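Local atomic coordinates of 4-alpha-glucanotransferase (Aquifex aeolicus, PDB entry 1TZ7), a protein that belongs to the amylomaltases, also called disproportionating enzymes or D-enzymes, and is built around a parallel (beta/alpha)8 barrel with a large helical region attached. Residues 26-31 / 479-484; 143-148 / 194-199; 168-173 / 232-237. One frame throughout, in Å; residues are numbered along the deposited sequence.

Contact 1: residues 26-31 / 479-484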
loop_
_atom_site.group_PDB
_atom_site.type_symbol
_atom_site.label_atom_id
_atom_site.label_comp_id
_atom_site.label_asym_id
_atom_site.label_seq_id
_atom_site.Cartn_x
_atom_site.Cartn_y
_atom_site.Cartn_z
ATOM N N ILE A 26 -6.226 -7.212 10.865
ATOM C CA ILE A 26 -6.291 -7.994 9.656
ATOM C C ILE A 26 -5.656 -7.222 8.506
ATOM O O ILE A 26 -5.867 -6.021 8.366
ATOM C CB ILE A 26 -7.765 -8.351 9.323
ATOM C CG1 ILE A 26 -8.313 -9.351 10.354
ATOM C CG2 ILE A 26 -7.870 -8.933 7.903
ATOM C CD1 ILE A 26 -9.753 -9.760 10.118
ATOM N N LEU A 27 -4.865 -7.923 7.693
ATOM C CA LEU A 27 -4.338 -7.365 6.457
ATOM C C LEU A 27 -5.283 -7.705 5.298
ATOM O O LEU A 27 -5.436 -8.870 4.923
ATOM C CB LEU A 27 -2.923 -7.907 6.187
ATOM C CG LEU A 27 -2.306 -7.648 4.800
ATOM C CD1 LEU A 27 -2.332 -6.184 4.450
ATOM C CD2 LEU A 27 -0.875 -8.187 4.758
ATOM N N LEU A 28 -5.922 -6.679 4.754
ATOM C CA LEU A 28 -6.891 -6.849 3.676
ATOM C C LEU A 28 -6.970 -5.577 2.844
ATOM O O LEU A 28 -7.365 -4.529 3.341
ATOM C CB LEU A 28 -8.277 -7.171 4.252
ATOM C CG LEU A 28 -9.401 -7.334 3.220
ATOM C CD1 LEU A 28 -9.238 -8.644 2.456
ATOM C CD2 LEU A 28 -10.762 -7.274 3.897
ATOM N N HIS A 29 -6.590 -5.674 1.582
ATOM C CA HIS A 29 -6.668 -4.539 0.670
ATOM C C HIS A 29 -8.104 -4.283 0.254
ATOM O O HIS A 29 -8.919 -5.210 0.174
ATOM C CB HIS A 29 -5.818 -4.803 -0.558
ATOM C CG HIS A 29 -5.573 -3.593 -1.411
ATOM N ND1 HIS A 29 -5.067 -2.414 -0.910
ATOM C CD2 HIS A 29 -5.740 -3.395 -2.741
ATOM C CE1 HIS A 29 -4.940 -1.541 -1.895
ATOM N NE2 HIS A 29 -5.344 -2.111 -3.014
ATOM N N VAL A 30 -8.407 -3.023 -0.015
ATOM C CA VAL A 30 -9.759 -2.613 -0.369
ATOM C C VAL A 30 -10.300 -3.422 -1.561
ATOM O O VAL A 30 -11.472 -3.761 -1.596
ATOM C CB VAL A 30 -9.815 -1.091 -0.695
ATOM C CG1 VAL A 30 -11.202 -0.688 -1.155
ATOM C CG2 VAL A 30 -9.397 -0.258 0.540
ATOM N N THR A 31 -9.427 -3.729 -2.529
ATOM C CA THR A 31 -9.852 -4.433 -3.755
ATOM C C THR A 31 -10.415 -5.813 -3.441
ATOM O O THR A 31 -11.257 -6.320 -4.171
ATOM C CB THR A 31 -8.674 -4.581 -4.751
ATOM O OG1 THR A 31 -7.583 -5.270 -4.124
ATOM C CG2 THR A 31 -8.099 -3.220 -5.139
ATOM N N TRP A 479 -2.600 -9.057 -7.532
ATOM C CA TRP A 479 -3.491 -8.051 -6.942
ATOM C C TRP A 479 -4.950 -8.317 -7.261
ATOM O O TRP A 479 -5.790 -7.415 -7.166
ATOM C CB TRP A 479 -3.097 -6.640 -7.400
ATOM C CG TRP A 479 -1.623 -6.425 -7.449
ATOM C CD1 TRP A 479 -0.852 -6.306 -8.562
ATOM C CD2 TRP A 479 -0.739 -6.312 -6.336
ATOM N NE1 TRP A 479 0.465 -6.122 -8.211
ATOM C CE2 TRP A 479 0.563 -6.125 -6.850
ATOM C CE3 TRP A 479 -0.909 -6.351 -4.945
ATOM C CZ2 TRP A 479 1.682 -5.974 -6.028
ATOM C CZ3 TRP A 479 0.203 -6.200 -4.132
ATOM C CH2 TRP A 479 1.482 -6.013 -4.678
ATOM N N ARG A 480 -5.259 -9.556 -7.622
ATOM C CA ARG A 480 -6.571 -9.887 -8.128
ATOM C C ARG A 480 -7.458 -10.601 -7.086
ATOM O O ARG A 480 -8.670 -10.650 -7.245
ATOM C CB ARG A 480 -6.445 -10.742 -9.398
ATOM C CG ARG A 480 -5.614 -10.052 -10.529
ATOM C CD ARG A 480 -5.868 -10.594 -11.938
ATOM N NE ARG A 480 -6.896 -9.881 -12.591
ATOM C CZ ARG A 480 -6.825 -9.144 -13.707
ATOM N NH1 ARG A 480 -7.947 -8.645 -14.127
ATOM N NH2 ARG A 480 -5.688 -8.833 -14.351
ATOM N N TRP A 481 -6.857 -11.149 -6.027
ATOM C CA TRP A 481 -7.627 -11.979 -5.089
ATOM C C TRP A 481 -8.711 -11.179 -4.400
ATOM O O TRP A 481 -8.478 -10.064 -3.949
ATOM C CB TRP A 481 -6.743 -12.619 -4.024
ATOM C CG TRP A 481 -7.572 -13.394 -3.022
ATOM C CD1 TRP A 481 -8.159 -14.615 -3.213
ATOM C CD2 TRP A 481 -7.941 -12.979 -1.702
ATOM N NE1 TRP A 481 -8.854 -14.990 -2.086
ATOM C CE2 TRP A 481 -8.735 -14.005 -1.142
ATOM C CE3 TRP A 481 -7.671 -11.842 -0.921
ATOM C CZ2 TRP A 481 -9.258 -13.930 0.150
ATOM C CZ3 TRP A 481 -8.193 -11.775 0.358
ATOM C CH2 TRP A 481 -8.979 -12.812 0.879
ATOM N N ARG A 482 -9.900 -11.769 -4.308
ATOM C CA ARG A 482 -10.996 -11.188 -3.540
ATOM C C ARG A 482 -11.643 -12.235 -2.652
ATOM O O ARG A 482 -11.636 -13.431 -2.968
ATOM C CB ARG A 482 -12.055 -10.602 -4.481
ATOM C CG ARG A 482 -11.547 -9.500 -5.390
ATOM C CD ARG A 482 -12.581 -8.421 -5.685
ATOM N NE ARG A 482 -13.701 -8.930 -6.472
ATOM C CZ ARG A 482 -14.953 -8.480 -6.381
ATOM N NH1 ARG A 482 -15.896 -9.007 -7.140
ATOM N NH2 ARG A 482 -15.262 -7.504 -5.529
ATOM N N ILE A 483 -12.205 -11.783 -1.544
ATOM C CA ILE A 483 -13.102 -12.600 -0.740
ATOM C C ILE A 483 -14.291 -13.031 -1.581
ATOM O O ILE A 483 -14.924 -12.201 -2.239
ATOM C CB ILE A 483 -13.593 -11.791 0.499
ATOM C CG1 ILE A 483 -12.418 -11.469 1.425
ATOM C CG2 ILE A 483 -14.663 -12.564 1.253
ATOM C CD1 ILE A 483 -12.689 -10.296 2.380
ATOM N N LYS A 484 -14.591 -14.336 -1.558
ATOM C CA LYS A 484 -15.732 -14.894 -2.295
ATOM C C LYS A 484 -16.755 -15.559 -1.349
ATOM O O LYS A 484 -17.830 -15.974 -1.782
ATOM C CB LYS A 484 -15.249 -15.933 -3.320
ATOM C CG LYS A 484 -14.330 -15.375 -4.396
ATOM C CD LYS A 484 -13.666 -16.503 -5.200
ATOM C CE LYS A 484 -12.311 -16.078 -5.753
ATOM N NZ LYS A 484 -11.277 -15.952 -4.683
HETATM O O HOH W 1 -7.930 -7.743 -5.131
#
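Leu28 and Thr31, just past the first strand (23-27) of the (beta/alpha)8 barrel, meet the irregular loop 479-484 in two ways, one apolar and one through water. Leu28 holds CG anti to its backbone nitrogen (chi1 178°), which carries both methyls across to the loop. Leu28 CD1 lies 3.8 Å from Ile483 CD1 and approaches the six-membered ring of Trp481 obliquely, 3.9 Å from Trp481 CZ3. The leucine crosses both partners at about a right angle, and Met457 adds its side chain to Leu28 and Ile483 from helix 457-460. On the polar side, a water sits between Thr31 and two backbone carbonyls of the loop: it accepts the hydroxyl hydrogen of Thr31 OG1 at 2.7 Å and gives its own protons to Trp479 O at 3.0 Å and Trp481 O at 2.7 Å. Three bonds thus fix the water, which takes the place of a direct bond, Thr31 OG1 being 4.1 Å from Trp479 O. Arg482 runs beside Thr31 with its chain bent at chi2 and chi3, and its guanidinium is held by outside carbonyls: NE donates to Gly113 O, and NH2 to Ser35 O.

Contact 2: residues 143-148 / 194-199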
loop_
_atom_site.group_PDB
_atom_site.type_symbol
_atom_site.label_atom_id
_atom_site.label_comp_id
_atom_site.label_asym_id
_atom_site.label_seq_id
_atom_site.Cartn_x
_atom_site.Cartn_y
_atom_site.Cartn_z
ATOM N N ASP A 143 -13.129 24.212 -2.183
ATOM C CA ASP A 143 -12.624 24.021 -0.818
ATOM C C ASP A 143 -11.715 22.799 -0.747
ATOM O O ASP A 143 -10.704 22.803 -0.047
ATOM C CB ASP A 143 -13.790 23.859 0.167
ATOM C CG ASP A 143 -14.563 25.155 0.382
ATOM O OD1 ASP A 143 -14.572 26.006 -0.534
ATOM O OD2 ASP A 143 -15.189 25.405 1.432
ATOM N N PHE A 144 -12.088 21.752 -1.479
ATOM C CA PHE A 144 -11.290 20.534 -1.548
ATOM C C PHE A 144 -9.928 20.822 -2.175
ATOM O O PHE A 144 -8.905 20.350 -1.693
ATOM C CB PHE A 144 -12.031 19.466 -2.361
ATOM C CG PHE A 144 -11.332 18.139 -2.400
ATOM C CD1 PHE A 144 -11.346 17.297 -1.294
ATOM C CD2 PHE A 144 -10.662 17.725 -3.547
ATOM C CE1 PHE A 144 -10.702 16.069 -1.331
ATOM C CE2 PHE A 144 -10.017 16.496 -3.586
ATOM C CZ PHE A 144 -10.037 15.672 -2.479
ATOM N N LEU A 145 -9.929 21.609 -3.245
ATOM C CA LEU A 145 -8.697 21.946 -3.964
ATOM C C LEU A 145 -7.723 22.714 -3.076
ATOM O O LEU A 145 -6.513 22.502 -3.144
ATOM C CB LEU A 145 -9.017 22.780 -5.213
ATOM C CG LEU A 145 -8.972 22.032 -6.546
ATOM C CD1 LEU A 145 -9.608 22.871 -7.642
ATOM C CD2 LEU A 145 -7.540 21.663 -6.914
ATOM N N LYS A 146 -8.258 23.612 -2.251
ATOM C CA LYS A 146 -7.438 24.397 -1.332
ATOM C C LYS A 146 -6.778 23.491 -0.299
ATOM O O LYS A 146 -5.588 23.605 -0.041
ATOM C CB LYS A 146 -8.290 25.463 -0.626
ATOM C CG LYS A 146 -8.772 26.583 -1.545
ATOM C CD LYS A 146 -7.675 27.627 -1.798
ATOM C CE LYS A 146 -8.177 29.046 -1.532
ATOM N NZ LYS A 146 -9.328 29.408 -2.406
ATOM N N GLU A 147 -7.564 22.586 0.282
ATOM C CA GLU A 147 -7.049 21.631 1.272
ATOM C C GLU A 147 -5.882 20.815 0.708
ATOM O O GLU A 147 -4.904 20.556 1.409
ATOM C CB GLU A 147 -8.170 20.689 1.748
ATOM C CG GLU A 147 -7.816 19.878 2.998
ATOM C CD GLU A 147 -8.848 18.803 3.322
ATOM O OE1 GLU A 147 -9.965 18.854 2.763
ATOM O OE2 GLU A 147 -8.537 17.906 4.136
ATOM N N HIS A 148 -5.991 20.422 -0.568
ATOM C CA HIS A 148 -5.007 19.517 -1.197
ATOM C C HIS A 148 -4.184 20.237 -2.260
ATOM O O HIS A 148 -3.692 19.617 -3.188
ATOM C CB HIS A 148 -5.726 18.300 -1.810
ATOM C CG HIS A 148 -6.566 17.562 -0.828
ATOM N ND1 HIS A 148 -6.033 16.715 0.118
ATOM C CD2 HIS A 148 -7.901 17.575 -0.610
ATOM C CE1 HIS A 148 -7.007 16.229 0.866
ATOM N NE2 HIS A 148 -8.148 16.733 0.443
ATOM N N ARG A 194 -11.561 19.515 -18.225
ATOM C CA ARG A 194 -10.930 18.222 -17.971
ATOM C C ARG A 194 -10.171 18.239 -16.642
ATOM O O ARG A 194 -10.140 17.240 -15.918
ATOM C CB ARG A 194 -9.970 17.869 -19.111
ATOM C CG ARG A 194 -10.662 17.514 -20.413
ATOM C CD ARG A 194 -11.138 16.079 -20.482
ATOM N NE ARG A 194 -12.474 15.913 -19.910
ATOM C CZ ARG A 194 -12.882 14.831 -19.243
ATOM N NH1 ARG A 194 -12.058 13.802 -19.052
ATOM N NH2 ARG A 194 -14.119 14.778 -18.763
ATOM N N PHE A 195 -9.560 19.378 -16.332
ATOM C CA PHE A 195 -8.869 19.565 -15.063
ATOM C C PHE A 195 -9.823 19.294 -13.908
ATOM O O PHE A 195 -9.497 18.553 -12.984
ATOM C CB PHE A 195 -8.306 20.996 -14.972
ATOM C CG PHE A 195 -7.872 21.401 -13.583
ATOM C CD1 PHE A 195 -6.618 21.047 -13.099
ATOM C CD2 PHE A 195 -8.715 22.149 -12.768
ATOM C CE1 PHE A 195 -6.219 21.426 -11.826
ATOM C CE2 PHE A 195 -8.317 22.528 -11.494
ATOM C CZ PHE A 195 -7.071 22.166 -11.025
ATOM N N TYR A 196 -11.011 19.882 -13.979
ATOM C CA TYR A 196 -11.956 19.829 -12.873
ATOM C C TYR A 196 -12.652 18.467 -12.768
ATOM O O TYR A 196 -13.157 18.107 -11.706
ATOM C CB TYR A 196 -12.996 20.946 -13.002
ATOM C CG TYR A 196 -12.598 22.222 -12.292
ATOM C CD1 TYR A 196 -12.587 22.292 -10.903
ATOM C CD2 TYR A 196 -12.224 23.353 -13.007
ATOM C CE1 TYR A 196 -12.218 23.457 -10.243
ATOM C CE2 TYR A 196 -11.853 24.525 -12.358
ATOM C CZ TYR A 196 -11.853 24.569 -10.975
ATOM O OH TYR A 196 -11.488 25.723 -10.325
ATOM N N PHE A 197 -12.676 17.711 -13.869
ATOM C CA PHE A 197 -13.162 16.332 -13.822
ATOM C C PHE A 197 -12.255 15.492 -12.938
ATOM O O PHE A 197 -12.723 14.655 -12.181
ATOM C CB PHE A 197 -13.231 15.712 -15.227
ATOM C CG PHE A 197 -13.363 14.204 -15.218
ATOM C CD1 PHE A 197 -14.590 13.600 -14.956
ATOM C CD2 PHE A 197 -12.256 13.391 -15.454
ATOM C CE1 PHE A 197 -14.714 12.207 -14.940
ATOM C CE2 PHE A 197 -12.377 11.998 -15.436
ATOM C CZ PHE A 197 -13.607 11.412 -15.178
ATOM N N HIS A 198 -10.954 15.725 -13.044
ATOM C CA HIS A 198 -9.976 14.924 -12.324
ATOM C C HIS A 198 -9.882 15.294 -10.853
ATOM O O HIS A 198 -9.579 14.446 -10.020
ATOM C CB HIS A 198 -8.618 15.008 -13.006
ATOM C CG HIS A 198 -8.580 14.289 -14.310
ATOM N ND1 HIS A 198 -8.841 12.941 -14.415
ATOM C CD2 HIS A 198 -8.361 14.731 -15.570
ATOM C CE1 HIS A 198 -8.764 12.578 -15.681
ATOM N NE2 HIS A 198 -8.474 13.646 -16.403
ATOM N N VAL A 199 -10.160 16.555 -10.520
ATOM C CA VAL A 199 -10.277 16.932 -9.104
ATOM C C VAL A 199 -11.580 16.374 -8.522
ATOM O O VAL A 199 -11.615 15.946 -7.381
ATOM C CB VAL A 199 -10.192 18.504 -8.863
ATOM C CG1 VAL A 199 -9.331 19.179 -9.916
ATOM C CG2 VAL A 199 -11.565 19.123 -8.804
#
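Helix 138-147 and helix 192-218 cross steeply here, with segment axes 11.7 Å apart at closest approach and 76° between their directions, and their backbones come nearest at Leu145 and Val199, whose CA atoms are 7.4 Å apart. This is apolar helix-helix packing within the all-helical region inserted between the second and third strands of the (beta/alpha)8 barrel. With so wide an axial separation, bulky side chains fill the space between the axes, Leu145 foremost. Its branch reaches between two aromatic rings and a valine: Leu145 CD1 lies 3.7 Å from Tyr196 CE1 and 4.1 Å from Phe195 CE2, while Leu145 CD2 is 4.3 Å from Val199 CG1. Leu145 and Phe195 reach toward each other from opposite helices, the methyl meeting the ring obliquely, whereas Tyr196 crosses the leucine at about a right angle, its ring again approached obliquely.

Phe195, whose chi1 of 166° turns CG away from the backbone nitrogen, reaches toward Leu145, and Val199 CG1 from one turn later in the same helix rests over one face of its ring, toward the rim. Ala156 of helix 149-165 packs against both Phe195 and Val199. Tyr196 directs its hydroxyl back to the other helix, where OH is hydrogen-bonded to Glu142 OE1. Phe144 makes a looser second touch, Phe144 CE2 lying 4.2 Å from Val199 O. Its ring meets Phe203 edge-to-face, and His148 CD2 stands 3.2 Å above the plane of the Phe144 ring on one face, offset toward the rim.

Contact 3: residues 168-173 / 232-237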
loop_
_atom_site.group_PDB
_atom_site.type_symbol
_atom_site.label_atom_id
_atom_site.label_comp_id
_atom_site.label_asym_id
_atom_site.label_seq_id
_atom_site.Cartn_x
_atom_site.Cartn_y
_atom_site.Cartn_z
ATOM N N GLU A 168 3.078 10.230 -22.229
ATOM C CA GLU A 168 3.648 10.409 -20.886
ATOM C C GLU A 168 4.282 11.803 -20.759
ATOM O O GLU A 168 4.458 12.499 -21.751
ATOM C CB GLU A 168 4.701 9.323 -20.607
ATOM C CG GLU A 168 4.377 8.424 -19.423
ATOM C CD GLU A 168 3.065 7.679 -19.592
ATOM O OE1 GLU A 168 2.164 7.854 -18.740
ATOM O OE2 GLU A 168 2.936 6.917 -20.575
ATOM N N TRP A 169 4.619 12.201 -19.532
ATOM C CA TRP A 169 5.065 13.576 -19.275
ATOM C C TRP A 169 6.425 13.858 -19.906
ATOM O O TRP A 169 6.682 14.970 -20.362
ATOM C CB TRP A 169 5.094 13.884 -17.756
ATOM C CG TRP A 169 6.182 13.184 -16.993
ATOM C CD1 TRP A 169 6.061 12.045 -16.257
ATOM C CD2 TRP A 169 7.553 13.587 -16.879
ATOM N NE1 TRP A 169 7.270 11.709 -15.697
ATOM C CE2 TRP A 169 8.204 12.639 -16.063
ATOM C CE3 TRP A 169 8.304 14.657 -17.388
ATOM C CZ2 TRP A 169 9.564 12.725 -15.747
ATOM C CZ3 TRP A 169 9.656 14.738 -17.069
ATOM C CH2 TRP A 169 10.266 13.779 -16.259
ATOM N N TYR A 170 7.288 12.843 -19.937
ATOM C CA TYR A 170 8.638 12.997 -20.497
ATOM C C TYR A 170 8.625 12.969 -22.029
ATOM O O TYR A 170 9.658 13.151 -22.661
ATOM C CB TYR A 170 9.586 11.907 -19.952
ATOM C CG TYR A 170 9.060 10.491 -20.091
ATOM C CD1 TYR A 170 8.318 9.904 -19.072
ATOM C CD2 TYR A 170 9.310 9.741 -21.239
ATOM C CE1 TYR A 170 7.838 8.612 -19.189
ATOM C CE2 TYR A 170 8.831 8.446 -21.368
ATOM C CZ TYR A 170 8.096 7.887 -20.337
ATOM O OH TYR A 170 7.618 6.608 -20.452
ATOM N N GLU A 171 7.447 12.742 -22.613
ATOM C CA GLU A 171 7.280 12.770 -24.072
ATOM C C GLU A 171 6.556 14.051 -24.541
ATOM O O GLU A 171 6.446 14.304 -25.740
ATOM C CB GLU A 171 6.502 11.532 -24.540
ATOM C CG GLU A 171 7.019 10.215 -23.962
ATOM C CD GLU A 171 6.435 8.997 -24.659
ATOM O OE1 GLU A 171 5.234 8.715 -24.461
ATOM O OE2 GLU A 171 7.179 8.319 -25.403
ATOM N N TRP A 172 6.067 14.851 -23.587
ATOM C CA TRP A 172 5.347 16.093 -23.912
ATOM C C TRP A 172 6.282 17.117 -24.525
ATOM O O TRP A 172 7.502 16.998 -24.422
ATOM C CB TRP A 172 4.709 16.695 -22.658
ATOM C CG TRP A 172 3.596 15.891 -22.088
ATOM C CD1 TRP A 172 2.860 14.932 -22.724
ATOM C CD2 TRP A 172 3.078 15.975 -20.760
ATOM N NE1 TRP A 172 1.919 14.413 -21.867
ATOM C CE2 TRP A 172 2.032 15.036 -20.654
ATOM C CE3 TRP A 172 3.395 16.753 -19.637
ATOM C CZ2 TRP A 172 1.302 14.854 -19.476
ATOM C CZ3 TRP A 172 2.668 16.569 -18.470
ATOM C CH2 TRP A 172 1.636 15.629 -18.401
ATOM N N ASP A 173 5.702 18.136 -25.159
ATOM C CA ASP A 173 6.466 19.292 -25.612
ATOM C C ASP A 173 7.372 19.798 -24.491
ATOM O O ASP A 173 7.013 19.738 -23.316
ATOM C CB ASP A 173 5.522 20.415 -26.074
ATOM C CG ASP A 173 5.061 20.239 -27.516
ATOM O OD1 ASP A 173 5.303 19.160 -28.094
ATOM O OD2 ASP A 173 4.451 21.126 -28.147
ATOM N N SER A 232 6.769 5.792 -9.529
ATOM C CA SER A 232 7.161 5.369 -10.871
ATOM C C SER A 232 7.741 6.562 -11.632
ATOM O O SER A 232 7.440 7.713 -11.318
ATOM C CB SER A 232 5.963 4.787 -11.626
ATOM O OG SER A 232 4.967 5.769 -11.842
ATOM N N TYR A 233 8.576 6.285 -12.624
ATOM C CA TYR A 233 9.122 7.338 -13.469
ATOM C C TYR A 233 7.995 8.084 -14.166
ATOM O O TYR A 233 8.055 9.303 -14.337
ATOM C CB TYR A 233 10.080 6.758 -14.509
ATOM C CG TYR A 233 10.646 7.796 -15.445
ATOM C CD1 TYR A 233 10.439 7.714 -16.817
ATOM C CD2 TYR A 233 11.382 8.868 -14.957
ATOM C CE1 TYR A 233 10.955 8.669 -17.677
ATOM C CE2 TYR A 233 11.902 9.827 -15.808
ATOM C CZ TYR A 233 11.686 9.724 -17.165
ATOM O OH TYR A 233 12.198 10.671 -18.005
ATOM N N SER A 234 6.965 7.340 -14.566
ATOM C CA SER A 234 5.777 7.918 -15.188
ATOM C C SER A 234 4.767 8.341 -14.125
ATOM O O SER A 234 3.716 7.700 -13.952
ATOM C CB SER A 234 5.134 6.905 -16.134
ATOM O OG SER A 234 6.041 6.515 -17.153
ATOM N N SER A 235 5.087 9.412 -13.411
ATOM C CA SER A 235 4.211 9.923 -12.358
ATOM C C SER A 235 4.234 11.449 -12.311
ATOM O O SER A 235 5.198 12.085 -12.747
ATOM C CB SER A 235 4.616 9.345 -10.992
ATOM O OG SER A 235 5.853 9.875 -10.549
ATOM N N ALA A 236 3.162 12.027 -11.786
ATOM C CA ALA A 236 3.104 13.458 -11.528
ATOM C C ALA A 236 4.206 13.890 -10.554
ATOM O O ALA A 236 4.634 15.025 -10.572
ATOM C CB ALA A 236 1.744 13.832 -10.976
ATOM N N ASP A 237 4.653 12.963 -9.710
ATOM C CA ASP A 237 5.620 13.282 -8.652
ATOM C C ASP A 237 7.005 13.584 -9.214
ATOM O O ASP A 237 7.649 14.539 -8.804
ATOM C CB ASP A 237 5.709 12.137 -7.656
ATOM C CG ASP A 237 4.362 11.758 -7.090
ATOM O OD1 ASP A 237 3.923 10.610 -7.316
ATOM O OD2 ASP A 237 3.666 12.541 -6.414
#
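An aromatic cluster of Trp169, Tyr170 and Tyr233, fastened by one hydrogen bond, joins the loop after helix 149-165 to the turn leading into helix 236-240. Trp169 donates its indole NE1 hydrogen to Tyr233 O over 2.9 Å, nearly straight at 166°; the oxygen lies close to the indole plane, and the donor in turn lies in the carbonyl plane, which favours this rotation of the indole. The same carbonyl begins an inverse gamma turn centred on Ser234 and also receives a weak bond from Ser235 N.

Segment 232-237 follows the third strand (222-227) of the (beta/alpha)8 barrel, so the contact ties a loop on the barrel to the helical region that precedes that strand. Tyr233 CG lies trans to N (chi1 178°), swinging the ring out between Trp169 and Tyr170. Tyr233 CE1 sits over one face of Tyr170, only 3.2 Å from Tyr170 CD1, with the ring planes 31° apart, while Tyr233 CE2 meets Trp169 CZ2 at 3.7 Å. The Tyr233 hydroxyl is hydrogen-bonded to Leu251 O, which anchors the far end of the ring. Glu168 CB packs on the opposite face of Tyr170. Trp239 borders Trp169 from helix 236-240. Ser234 OG lies near the plane of the Tyr170 ring at its edge, 3.4 Å from Tyr170 CE1, and also 3.4 Å from Glu168 CG.

In the fold
Contact 1 belongs to the barrel itself, bringing a late loop of the chain against the exit of the first strand, and its two segments enclose contacts 2 and 3 along the sequence. Its centre is about 29 Å from that of contact 2 and about 30 Å from that of contact 3. The other two lie closer together, with centres about 20 Å and nearest atoms about 10 Å apart, and their segments alternate along the chain, so that the loops they close overlap in sequence. None of the three touches another. Contact 1 lies beyond the C-terminal end of its strand, the side where enzymes with this barrel generally place their active sites; contacts 2 and 3 lie farther from the chain centre.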